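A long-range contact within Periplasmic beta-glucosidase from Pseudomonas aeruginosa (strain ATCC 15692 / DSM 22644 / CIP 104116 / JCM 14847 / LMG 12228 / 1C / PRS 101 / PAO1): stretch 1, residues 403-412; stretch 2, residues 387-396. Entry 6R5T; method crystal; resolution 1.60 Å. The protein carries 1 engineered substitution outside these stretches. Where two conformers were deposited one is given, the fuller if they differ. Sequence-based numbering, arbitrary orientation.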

ATOM      1  N   VAL A 403     -11.122  -9.825  33.392  1.00 14.73           N
ATOM      2  CA  VAL A 403     -12.038  -8.953  34.147  1.00 15.28           C
ATOM      3  C   VAL A 403     -11.331  -7.623  34.352  1.00 16.02           C
ATOM      4  O   VAL A 403     -10.347  -7.585  35.112  1.00 16.04           O
ATOM      5  CB  VAL A 403     -12.355  -9.622  35.496  1.00 17.90           C
ATOM      6  CG1 VAL A 403     -13.293  -8.761  36.294  1.00 19.68           C
ATOM      7  CG2 VAL A 403     -12.929 -11.009  35.311  1.00 19.21           C
ATOM      8  N   PRO A 404     -11.814  -6.521  33.766  1.00 16.10           N
ATOM      9  CA  PRO A 404     -11.139  -5.238  33.978  1.00 16.15           C
ATOM     10  C   PRO A 404     -10.948  -4.902  35.460  1.00 18.03           C
ATOM     11  O   PRO A 404      -9.909  -4.412  35.839  1.00 16.30           O
ATOM     12  CB  PRO A 404     -12.053  -4.246  33.258  1.00 17.43           C
ATOM     13  CG  PRO A 404     -12.647  -5.057  32.140  1.00 17.38           C
ATOM     14  CD  PRO A 404     -12.891  -6.419  32.768  1.00 16.37           C
ATOM     15  N   ARG A 405     -11.940  -5.176  36.299  1.00 17.95           N
ATOM     16  CA  ARG A 405     -11.801  -4.803  37.742  1.00 20.66           C
ATOM     17  C   ARG A 405     -10.646  -5.556  38.417  1.00 17.81           C
ATOM     18  O   ARG A 405     -10.156  -5.057  39.463  1.00 19.04           O
ATOM     19  CB  ARG A 405     -13.140  -4.975  38.476  1.00 24.29           C
ATOM     20  CG  ARG A 405     -13.365  -6.338  39.099  1.00 37.86           C
ATOM     21  CD  ARG A 405     -14.641  -6.554  39.917  1.00 43.79           C
ATOM     22  NE  ARG A 405     -14.867  -8.005  40.026  1.00 46.05           N
ATOM     23  CZ  ARG A 405     -14.149  -8.833  40.800  1.00 54.83           C
ATOM     24  NH1 ARG A 405     -13.192  -8.369  41.597  1.00 50.50           N
ATOM     25  NH2 ARG A 405     -14.418 -10.130  40.803  1.00 63.01           N
ATOM     26  N   GLN A 406     -10.103  -6.628  37.836  1.00 14.98           N
ATOM     27  CA  GLN A 406      -8.986  -7.367  38.430  1.00 15.32           C
ATOM     28  C   GLN A 406      -7.650  -6.797  37.945  1.00 14.80           C
ATOM     29  O   GLN A 406      -6.632  -7.258  38.433  1.00 16.13           O
ATOM     30  CB  GLN A 406      -9.106  -8.858  38.122  1.00 17.67           C
ATOM     31  CG  GLN A 406     -10.262  -9.502  38.875  1.00 18.13           C
ATOM     32  CD  GLN A 406     -10.405 -10.976  38.603  1.00 20.18           C
ATOM     33  OE1 GLN A 406     -10.226 -11.485  37.483  1.00 18.76           O
ATOM     34  NE2 GLN A 406     -10.653 -11.707  39.680  1.00 21.10           N
ATOM     35  N   ALA A 407      -7.689  -5.890  36.962  1.00 14.59           N
ATOM     36  CA  ALA A 407      -6.442  -5.388  36.337  1.00 14.04           C
ATOM     37  C   ALA A 407      -5.790  -4.278  37.177  1.00 14.80           C
ATOM     38  O   ALA A 407      -6.479  -3.477  37.836  1.00 16.16           O
ATOM     39  CB  ALA A 407      -6.724  -4.934  34.933  1.00 14.28           C
ATOM     40  N   VAL A 408      -4.462  -4.205  37.081  1.00 13.66           N
ATOM     41  CA  VAL A 408      -3.667  -3.168  37.773  1.00 14.79           C
ATOM     42  C   VAL A 408      -3.405  -2.018  36.798  1.00 14.50           C
ATOM     43  O   VAL A 408      -2.646  -2.232  35.821  1.00 15.74           O
ATOM     44  CB  VAL A 408      -2.373  -3.747  38.335  1.00 14.99           C
ATOM     45  CG1 VAL A 408      -1.598  -2.675  39.092  1.00 15.77           C
ATOM     46  CG2 VAL A 408      -2.604  -4.981  39.186  1.00 14.87           C
ATOM     47  N   THR A 409      -3.978  -0.863  37.049  1.00 15.41           N
ATOM     48  CA  THR A 409      -3.695   0.345  36.242  1.00 15.29           C
ATOM     49  C   THR A 409      -2.268   0.863  36.453  1.00 16.26           C
ATOM     50  O   THR A 409      -1.576   0.486  37.401  1.00 15.60           O
ATOM     51  CB  THR A 409      -4.693   1.464  36.527  1.00 17.60           C
ATOM     52  OG1 THR A 409      -4.408   1.923  37.854  1.00 17.51           O
ATOM     53  CG2 THR A 409      -6.139   1.025  36.395  1.00 16.40           C
ATOM     54  N   VAL A 410      -1.826   1.713  35.542  1.00 14.64           N
ATOM     55  CA  VAL A 410      -0.503   2.364  35.723  1.00 15.31           C
ATOM     56  C   VAL A 410      -0.533   3.147  37.032  1.00 16.18           C
ATOM     57  O   VAL A 410       0.398   2.982  37.824  1.00 15.74           O
ATOM     58  CB  VAL A 410      -0.129   3.254  34.542  1.00 16.74           C
ATOM     59  CG1 VAL A 410       1.127   4.046  34.859  1.00 18.23           C
ATOM     60  CG2 VAL A 410       0.019   2.405  33.304  1.00 17.61           C
ATOM     61  N   TYR A 411      -1.590   3.917  37.278  1.00 16.23           N
ATOM     62  CA  TYR A 411      -1.698   4.651  38.562  1.00 18.72           C
ATOM     63  C   TYR A 411      -1.536   3.697  39.746  1.00 17.71           C
ATOM     64  O   TYR A 411      -0.764   3.934  40.678  1.00 17.52           O
ATOM     65  CB  TYR A 411      -3.002   5.430  38.628  1.00 18.65           C
ATOM     66  CG  TYR A 411      -3.096   6.185  39.923  1.00 21.74           C
ATOM     67  CD1 TYR A 411      -3.595   5.571  41.058  1.00 24.50           C
ATOM     68  CD2 TYR A 411      -2.622   7.475  40.008  1.00 20.75           C
ATOM     69  CE1 TYR A 411      -3.672   6.258  42.257  1.00 26.83           C
ATOM     70  CE2 TYR A 411      -2.689   8.179  41.201  1.00 24.65           C
ATOM     71  CZ  TYR A 411      -3.167   7.540  42.324  1.00 27.48           C
ATOM     72  OH  TYR A 411      -3.229   8.214  43.506  1.00 31.64           O
ATOM     73  N   GLN A 412      -2.274   2.584  39.775  1.00 17.35           N
ATOM     74  CA  GLN A 412      -2.261   1.666  40.914  1.00 18.11           C
ATOM     75  C   GLN A 412      -0.906   1.013  41.047  1.00 17.74           C
ATOM     76  O   GLN A 412      -0.458   0.780  42.171  1.00 19.08           O
ATOM     77  CB  GLN A 412      -3.397   0.637  40.782  1.00 19.57           C
ATOM     78  CG  GLN A 412      -3.543  -0.232  42.004  1.00 21.34           C
ATOM     79  CD  GLN A 412      -4.020   0.594  43.176  1.00 25.72           C
ATOM     80  OE1 GLN A 412      -5.010   1.302  43.069  1.00 33.26           O
ATOM     81  NE2 GLN A 412      -3.222   0.627  44.235  1.00 28.03           N
TER
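Stretch 2 387-396: LAKSQRDVIG

Stretch 2 opens with a type I turn, Leu-387 to Ser-390, and passes into a helix that Ser-390 caps: its OG accepts from Asp-393 N at 3.0 Å. It runs against stretch 1 in the opposite sense. Ala-388 lies nearest Val-410, Lys-389 nearest Thr-409, and Gln-391 nearest Pro-404, the CA atoms 5.0 to 5.3 Å apart. Together the two stretches bury 647 Å².

Gln-391 is covered most. Its CA-to-CB bond points toward stretch 1, and an m, t side chain carries the amide to the 3-10 segment and the residue after it. NE2 donates to Ala-407 O at 2.9 Å, nearly straight, and weakly to Arg-405 O at 3.1 Å, so one side-chain amide serves two backbone carbonyls that a turning chain has brought together. The aliphatic part of the same side chain is used too, with CG 3.5 Å from Thr-409 CG2.

Pro-404 comes next. Its CB lies 4.1 Å from Gln-391 CB, while CG meets Arg-392 CD at 3.9 Å and Ile-395 CD1 at 4.0 Å. Ala-407 extends this apolar patch: its CB is 3.8 Å from both Val-394 CG1 and Ile-395 CG2, a methyl set against two branched residues.

Thr-409 does two jobs. Its OG1 caps the helix beginning at Val-410, accepting from Gln-412 N at 2.9 Å, while CG2 packs on the backbone of stretch 2, 3.5 Å from Lys-389 C. The helix start is then tied across the contact by Tyr-411 N, which donates to Ala-388 O at 2.8 Å. The extended Lys-389 lays CE over one face of the Tyr-411 ring, 3.8 Å from the ring centroid, with NZ in cation-pi range at 4.6 Å. Water 1 accepts from Val-410 N at 3.1 Å and lies 2.8 Å from Leu-387 O and 3.0 Å from Ser-390 O, joining the turn to the helix start.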

ATOM      1  N   LEU A 387      -5.182   7.236  30.066  1.00 15.52           N
ATOM      2  CA  LEU A 387      -4.881   5.795  30.229  0.50 16.52           C
ATOM      3  C   LEU A 387      -4.320   5.491  31.612  1.00 16.85           C
ATOM      4  O   LEU A 387      -4.149   4.306  31.951  1.00 17.41           O
ATOM      5  CB  LEU A 387      -3.977   5.374  29.074  0.50 16.41           C
ATOM      6  CG  LEU A 387      -4.731   5.425  27.740  0.50 18.21           C
ATOM      7  CD1 LEU A 387      -3.798   5.358  26.575  0.50 19.83           C
ATOM      8  CD2 LEU A 387      -5.787   4.312  27.667  0.50 18.39           C
ATOM      9  N   ALA A 388      -4.090   6.502  32.455  1.00 14.62           N
ATOM     10  CA  ALA A 388      -3.446   6.255  33.752  1.00 16.13           C
ATOM     11  C   ALA A 388      -4.260   5.363  34.677  1.00 16.03           C
ATOM     12  O   ALA A 388      -3.624   4.553  35.390  1.00 17.11           O
ATOM     13  CB  ALA A 388      -3.164   7.574  34.407  1.00 15.85           C
ATOM     14  N   LYS A 389      -5.576   5.612  34.742  1.00 15.89           N
ATOM     15  CA  LYS A 389      -6.477   4.825  35.605  1.00 17.06           C
ATOM     16  C   LYS A 389      -7.410   3.921  34.787  1.00 18.34           C
ATOM     17  O   LYS A 389      -8.476   3.517  35.330  1.00 18.67           O
ATOM     18  CB  LYS A 389      -7.303   5.775  36.464  1.00 18.08           C
ATOM     19  CG  LYS A 389      -6.511   6.406  37.572  1.00 22.00           C
ATOM     20  CD  LYS A 389      -7.420   7.055  38.600  1.00 27.41           C
ATOM     21  CE  LYS A 389      -6.641   7.638  39.754  1.00 33.35           C
ATOM     22  NZ  LYS A 389      -7.578   8.167  40.784  1.00 38.33           N
ATOM     23  N   SER A 390      -7.025   3.535  33.585  1.00 15.87           N
ATOM     24  CA  SER A 390      -7.889   2.689  32.753  1.00 17.62           C
ATOM     25  C   SER A 390      -7.614   1.205  32.972  1.00 18.80           C
ATOM     26  O   SER A 390      -6.541   0.716  32.565  1.00 18.20           O
ATOM     27  CB  SER A 390      -7.736   3.046  31.311  1.00 17.47           C
ATOM     28  OG  SER A 390      -8.621   2.237  30.569  1.00 18.47           O
ATOM     29  N   GLN A 391      -8.546   0.498  33.591  1.00 16.49           N
ATOM     30  CA  GLN A 391      -8.476  -0.972  33.674  1.00 16.99           C
ATOM     31  C   GLN A 391      -8.898  -1.595  32.354  1.00 17.04           C
ATOM     32  O   GLN A 391      -8.322  -2.587  32.000  1.00 16.28           O
ATOM     33  CB  GLN A 391      -9.396  -1.460  34.791  1.00 15.48           C
ATOM     34  CG  GLN A 391      -8.810  -1.193  36.168  1.00 17.03           C
ATOM     35  CD  GLN A 391      -9.698  -1.639  37.297  1.00 18.83           C
ATOM     36  OE1 GLN A 391     -10.878  -1.265  37.326  1.00 21.61           O
ATOM     37  NE2 GLN A 391      -9.131  -2.415  38.218  1.00 17.26           N
ATOM     38  N   ARG A 392      -9.872  -1.002  31.661  1.00 16.57           N
ATOM     39  CA  ARG A 392     -10.381  -1.603  30.410  1.00 17.31           C
ATOM     40  C   ARG A 392      -9.264  -1.591  29.375  1.00 17.02           C
ATOM     41  O   ARG A 392      -9.122  -2.589  28.611  1.00 17.71           O
ATOM     42  CB  ARG A 392     -11.618  -0.890  29.892  1.00 20.76           C
ATOM     43  CG  ARG A 392     -12.158  -1.518  28.616  1.00 24.61           C
ATOM     44  CD  ARG A 392     -12.736  -2.907  28.840  1.00 30.00           C
ATOM     45  NE  ARG A 392     -13.094  -3.590  27.603  1.00 34.95           N
ATOM     46  CZ  ARG A 392     -12.227  -4.253  26.831  1.00 37.08           C
ATOM     47  NH1 ARG A 392     -12.651  -4.852  25.726  1.00 42.88           N
ATOM     48  NH2 ARG A 392     -10.947  -4.311  27.133  1.00 32.50           N
ATOM     49  N   ASP A 393      -8.466  -0.526  29.334  1.00 14.72           N
ATOM     50  CA  ASP A 393      -7.471  -0.457  28.239  1.00 16.19           C
ATOM     51  C   ASP A 393      -6.234  -1.326  28.527  1.00 15.74           C
ATOM     52  O   ASP A 393      -5.669  -1.909  27.583  1.00 16.77           O
ATOM     53  CB  ASP A 393      -7.105   0.988  27.961  1.00 16.37           C
ATOM     54  CG  ASP A 393      -8.318   1.720  27.402  1.00 17.37           C
ATOM     55  OD1 ASP A 393      -8.896   1.267  26.412  1.00 16.94           O
ATOM     56  OD2 ASP A 393      -8.794   2.630  28.083  1.00 18.71           O
ATOM     57  N   VAL A 394      -5.838  -1.460  29.791  1.00 15.37           N
ATOM     58  CA  VAL A 394      -4.544  -2.130  30.070  1.00 16.12           C
ATOM     59  C   VAL A 394      -4.624  -3.594  29.659  1.00 16.79           C
ATOM     60  O   VAL A 394      -3.589  -4.143  29.235  1.00 16.66           O
ATOM     61  CB  VAL A 394      -4.080  -1.913  31.509  1.00 16.08           C
ATOM     62  CG1 VAL A 394      -4.973  -2.674  32.493  1.00 17.58           C
ATOM     63  CG2 VAL A 394      -2.599  -2.273  31.671  1.00 17.30           C
ATOM     64  N   ILE A 395      -5.810  -4.221  29.665  1.00 16.61           N
ATOM     65  CA  ILE A 395      -5.919  -5.649  29.257  1.00 17.61           C
ATOM     66  C   ILE A 395      -5.948  -5.809  27.742  1.00 18.79           C
ATOM     67  O   ILE A 395      -5.903  -6.942  27.299  1.00 18.23           O
ATOM     68  CB  ILE A 395      -7.097  -6.376  29.949  1.00 16.31           C
ATOM     69  CG1 ILE A 395      -8.474  -5.829  29.579  1.00 18.84           C
ATOM     70  CG2 ILE A 395      -6.856  -6.367  31.427  1.00 17.21           C
ATOM     71  CD1 ILE A 395      -9.608  -6.665  30.125  1.00 19.22           C
ATOM     72  N   GLY A 396      -6.101  -4.733  26.972  1.00 16.15           N
ATOM     73  CA  GLY A 396      -5.986  -4.789  25.517  1.00 15.91           C
ATOM     74  C   GLY A 396      -7.234  -5.273  24.821  1.00 16.36           C
ATOM     75  O   GLY A 396      -8.273  -5.540  25.481  1.00 18.28           O
TER
HETATM   76  O   HOH W   1      -3.838   1.878  33.252  1.00 17.55           O